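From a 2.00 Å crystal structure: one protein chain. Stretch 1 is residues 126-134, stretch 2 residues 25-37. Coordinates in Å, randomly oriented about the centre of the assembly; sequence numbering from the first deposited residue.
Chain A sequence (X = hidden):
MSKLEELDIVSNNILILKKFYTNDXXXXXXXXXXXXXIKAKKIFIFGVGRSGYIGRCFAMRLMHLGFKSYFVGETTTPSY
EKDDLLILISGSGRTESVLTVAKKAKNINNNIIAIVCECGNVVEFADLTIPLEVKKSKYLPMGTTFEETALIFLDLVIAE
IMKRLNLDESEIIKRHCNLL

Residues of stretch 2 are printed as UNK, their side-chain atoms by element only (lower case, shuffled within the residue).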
# COMPACT_ATOMS: atom_id res chain seq x y z
N ALA A 126 11.67 -3.84 6.78
CA ALA A 126 10.69 -2.77 6.97
C ALA A 126 10.77 -2.02 8.30
O ALA A 126 11.01 -2.61 9.35
CB ALA A 126 9.29 -3.32 6.77
N ASP A 127 10.54 -0.71 8.22
CA ASP A 127 10.53 0.18 9.38
C ASP A 127 9.14 0.11 10.02
O ASP A 127 9.00 0.26 11.24
CB ASP A 127 10.80 1.62 8.93
CG ASP A 127 11.45 2.47 10.01
OD1 ASP A 127 12.37 1.99 10.69
OD2 ASP A 127 11.05 3.65 10.15
N LEU A 128 8.13 -0.11 9.18
CA LEU A 128 6.73 -0.22 9.59
C LEU A 128 6.09 -1.38 8.84
O LEU A 128 6.17 -1.45 7.61
CB LEU A 128 5.97 1.09 9.27
CG LEU A 128 4.45 1.17 9.45
CD1 LEU A 128 4.05 1.13 10.93
CD2 LEU A 128 3.92 2.43 8.80
N THR A 129 5.49 -2.29 9.59
CA THR A 129 4.81 -3.44 9.00
C THR A 129 3.32 -3.32 9.32
O THR A 129 2.94 -3.06 10.46
CB THR A 129 5.38 -4.78 9.53
OG1 THR A 129 6.76 -4.89 9.17
CG2 THR A 129 4.64 -5.98 8.92
N ILE A 130 2.50 -3.42 8.27
CA ILE A 130 1.05 -3.35 8.41
C ILE A 130 0.44 -4.70 7.98
O ILE A 130 0.22 -4.93 6.78
CB ILE A 130 0.42 -2.16 7.59
CG1 ILE A 130 1.06 -0.83 8.00
CG2 ILE A 130 -1.10 -2.11 7.80
CD1 ILE A 130 0.57 0.40 7.23
N PRO A 131 0.21 -5.63 8.94
CA PRO A 131 -0.36 -6.94 8.61
C PRO A 131 -1.88 -6.87 8.40
O PRO A 131 -2.58 -6.19 9.15
CB PRO A 131 -0.04 -7.79 9.84
CG PRO A 131 1.03 -7.02 10.57
CD PRO A 131 0.60 -5.61 10.36
N LEU A 132 -2.36 -7.50 7.33
CA LEU A 132 -3.79 -7.57 7.04
C LEU A 132 -4.12 -9.06 7.06
O LEU A 132 -4.12 -9.73 6.02
CB LEU A 132 -4.13 -6.91 5.68
CG LEU A 132 -3.89 -5.41 5.50
CD1 LEU A 132 -4.16 -5.01 4.08
CD2 LEU A 132 -4.76 -4.58 6.44
N GLU A 133 -4.30 -9.56 8.28
CA GLU A 133 -4.59 -10.97 8.54
C GLU A 133 -6.04 -11.32 8.24
O GLU A 133 -6.94 -11.18 9.08
CB GLU A 133 -4.21 -11.32 9.98
CG GLU A 133 -2.73 -11.12 10.28
CD GLU A 133 -2.42 -11.02 11.76
OE1 GLU A 133 -2.75 -9.98 12.37
OE2 GLU A 133 -1.85 -11.99 12.30
N VAL A 134 -6.25 -11.73 6.99
CA VAL A 134 -7.56 -12.09 6.47
C VAL A 134 -7.82 -13.59 6.42
O VAL A 134 -6.88 -14.40 6.44
CB VAL A 134 -7.77 -11.50 5.06
CG1 VAL A 134 -7.89 -9.99 5.16
CG2 VAL A 134 -6.63 -11.88 4.14
N UNK A 25 -3.35 0.93 18.68
CA UNK A 25 -2.15 0.33 18.09
C UNK A 25 -2.21 0.25 16.56
O UNK A 25 -1.19 0.37 15.88
c UNK A 25 -1.86 -1.06 18.69
o UNK A 25 -1.60 -3.77 19.30
o UNK A 25 -3.76 -4.17 19.33
c UNK A 25 -2.79 -3.39 19.20
c UNK A 25 -3.10 -1.93 18.91
N UNK A 26 -3.43 0.10 16.04
CA UNK A 26 -3.65 0.02 14.60
C UNK A 26 -3.83 1.39 13.98
O UNK A 26 -3.41 1.62 12.85
c UNK A 26 -4.83 -0.90 14.28
c UNK A 26 -3.89 -3.31 13.84
c UNK A 26 -4.56 -2.33 14.64
c UNK A 26 -2.72 -4.48 12.06
c UNK A 26 -3.83 -4.51 14.61
c UNK A 26 -4.88 -2.95 15.82
n UNK A 26 -4.44 -4.25 15.81
c UNK A 26 -3.22 -5.69 14.12
c UNK A 26 -2.67 -5.66 12.85
c UNK A 26 -3.33 -3.30 12.55
N UNK A 27 -4.40 2.32 14.75
CA UNK A 27 -4.62 3.71 14.33
C UNK A 27 -3.25 4.38 14.14
O UNK A 27 -3.07 5.20 13.24
c UNK A 27 -6.28 6.78 16.09
c UNK A 27 -5.41 4.47 15.41
c UNK A 27 -7.22 6.25 17.19
n UNK A 27 -8.59 5.98 16.69
c UNK A 27 -6.06 5.78 14.94
N UNK A 28 -2.29 3.97 14.98
CA UNK A 28 -0.92 4.47 14.95
C UNK A 28 -0.23 4.06 13.65
O UNK A 28 0.53 4.84 13.09
c UNK A 28 1.32 4.43 16.16
n UNK A 28 1.53 5.73 16.32
o UNK A 28 2.23 3.62 15.96
c UNK A 28 -0.13 3.96 16.16
N UNK A 29 -0.50 2.84 13.18
CA UNK A 29 0.07 2.32 11.93
C UNK A 29 -0.44 3.12 10.73
O UNK A 29 0.34 3.48 9.84
n UNK A 29 2.45 -2.43 13.24
c UNK A 29 0.97 -2.47 13.41
c UNK A 29 0.23 -1.54 12.45
c UNK A 29 0.50 -0.08 12.74
c UNK A 29 -0.23 0.83 11.76
N UNK A 30 -1.73 3.46 10.76
CA UNK A 30 -2.39 4.25 9.71
C UNK A 30 -1.87 5.69 9.73
O UNK A 30 -1.58 6.26 8.67
c UNK A 30 -4.83 5.10 9.02
c UNK A 30 -3.91 4.23 9.90
c UNK A 30 -4.73 4.71 7.55
c UNK A 30 -6.27 4.98 9.50
N UNK A 31 -1.74 6.26 10.94
CA UNK A 31 -1.24 7.62 11.13
C UNK A 31 0.21 7.76 10.68
O UNK A 31 0.57 8.75 10.06
o UNK A 31 -3.67 8.56 12.15
c UNK A 31 -2.79 8.38 13.02
o UNK A 31 -3.05 8.46 14.24
c UNK A 31 -1.36 8.06 12.60
N UNK A 32 1.00 6.72 10.95
CA UNK A 32 2.41 6.68 10.57
C UNK A 32 2.57 6.58 9.06
O UNK A 32 3.41 7.27 8.48
c UNK A 32 3.13 5.51 11.27
o UNK A 32 4.52 5.56 11.04
N UNK A 33 1.71 5.78 8.41
CA UNK A 33 1.72 5.60 6.95
C UNK A 33 1.44 6.94 6.25
O UNK A 33 2.19 7.33 5.35
c UNK A 33 0.31 4.31 5.03
c UNK A 33 1.50 3.90 4.18
c UNK A 33 -0.77 3.25 4.93
c UNK A 33 0.69 4.54 6.51
N UNK A 34 0.42 7.65 6.73
CA UNK A 34 0.00 8.95 6.20
C UNK A 34 1.06 10.04 6.44
O UNK A 34 1.35 10.83 5.54
c UNK A 34 -2.46 8.38 6.29
c UNK A 34 -1.77 10.80 6.42
c UNK A 34 -3.77 8.48 7.02
c UNK A 34 -1.39 9.36 6.80
N UNK A 35 1.68 10.02 7.62
CA UNK A 35 2.72 10.99 8.00
C UNK A 35 3.95 10.86 7.10
O UNK A 35 4.48 11.86 6.61
o UNK A 35 4.90 11.76 10.71
c UNK A 35 3.10 10.81 9.48
c UNK A 35 3.88 11.99 10.04
o UNK A 35 3.46 13.15 9.81
N UNK A 36 4.34 9.61 6.82
CA UNK A 36 5.49 9.29 5.96
C UNK A 36 5.23 9.66 4.49
O UNK A 36 6.16 10.07 3.80
c UNK A 36 6.57 5.92 7.50
c UNK A 36 5.84 7.81 6.06
c UNK A 36 6.45 7.42 7.39
n UNK A 36 8.19 4.71 10.56
c UNK A 36 8.05 5.08 9.30
n UNK A 36 6.86 5.49 8.87
n UNK A 36 9.09 5.03 8.48
N UNK A 37 3.97 9.54 4.06
CA UNK A 37 3.55 9.88 2.69
C UNK A 37 3.62 11.41 2.46
O UNK A 37 4.11 11.86 1.42
c UNK A 37 2.20 7.80 2.09
c UNK A 37 2.11 9.31 2.37
c UNK A 37 1.44 10.02 1.18
c UNK A 37 0.85 7.09 1.95

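Position 25 carries three side-chain carbons, the third bearing two oxygens, and stays clear of stretch 1; it is Glu25. At position 26 one carbon leads into fused five- and six-membered rings holding eight carbons and one nitrogen, which only tryptophan has. Its CA-to-CB bond points sideways, yet the ring comes close to Pro131: in Trp26, CZ3 lies 3.4 Å from Pro131 O and 3.9 Å from Pro131 CD. Position 27 has four carbons in a row ending in nitrogen, out of reach of the strand, and is Lys27. Two carbons, the second with one oxygen and one nitrogen, occupy position 28; the two atoms differ in element, which makes this Asn28, without a contact.

Position 29 again shows four carbons in a row and a terminal nitrogen, but here the CA-to-CB bond points toward stretch 1, and the terminal nitrogen is 2.9 Å from Thr129 O. This is Lys29, and NZ donates a hydrogen bond to that carbonyl. Position 30, four carbons forked at the second, turns away and is Leu30. Position 31 has two carbons, the second carrying two oxygens, beyond reach of stretch 1: Asp31. One carbon and one oxygen at position 32 define Ser32, whose OG sits 3.9 Å from Leu128 CD2.

At position 33 four carbons fork at the second, giving Leu33; its CD2 packs 3.9 Å from Ile130 CD1. Position 34 forks at the first carbon, with one arm two carbons long, and is the distant Ile34. Position 35, two carbons and two oxygens, is Asp35, also remote. Position 36 has three carbons, a nitrogen, then a carbon bearing two more nitrogens, both near Asp127 OD2. It is Arg36, with NH1 2.9 Å and NH2 3.1 Å from Asp127 OD2. Position 37 repeats the fork at the first carbon and the two-carbon arm, without contact: Ile37.

Positions 26, 29, 32 and 36 recur every three or four residues, and 33 lies beside 32, so the contacts gather along one side of the helix. At one end, Asp127 meets the edge of the Arg36 guanidinium in a salt bridge, while Leu128 CB covers one face. Arg36 NE also donates to Ser32 OG at 3.2 Å, nearly linearly, which ties the arginine back to its own helix. Leu128 and Ile130 fill the middle against Lys29 and Leu33, and Pro131 meets Trp26 farther along. The Lys29 hydrogen bond to a strand carbonyl adds a polar link to this largely apolar packing, which buries 476 Å² in all.

Stretch 2, residues 25-37: EWKNKLDSLIDRI
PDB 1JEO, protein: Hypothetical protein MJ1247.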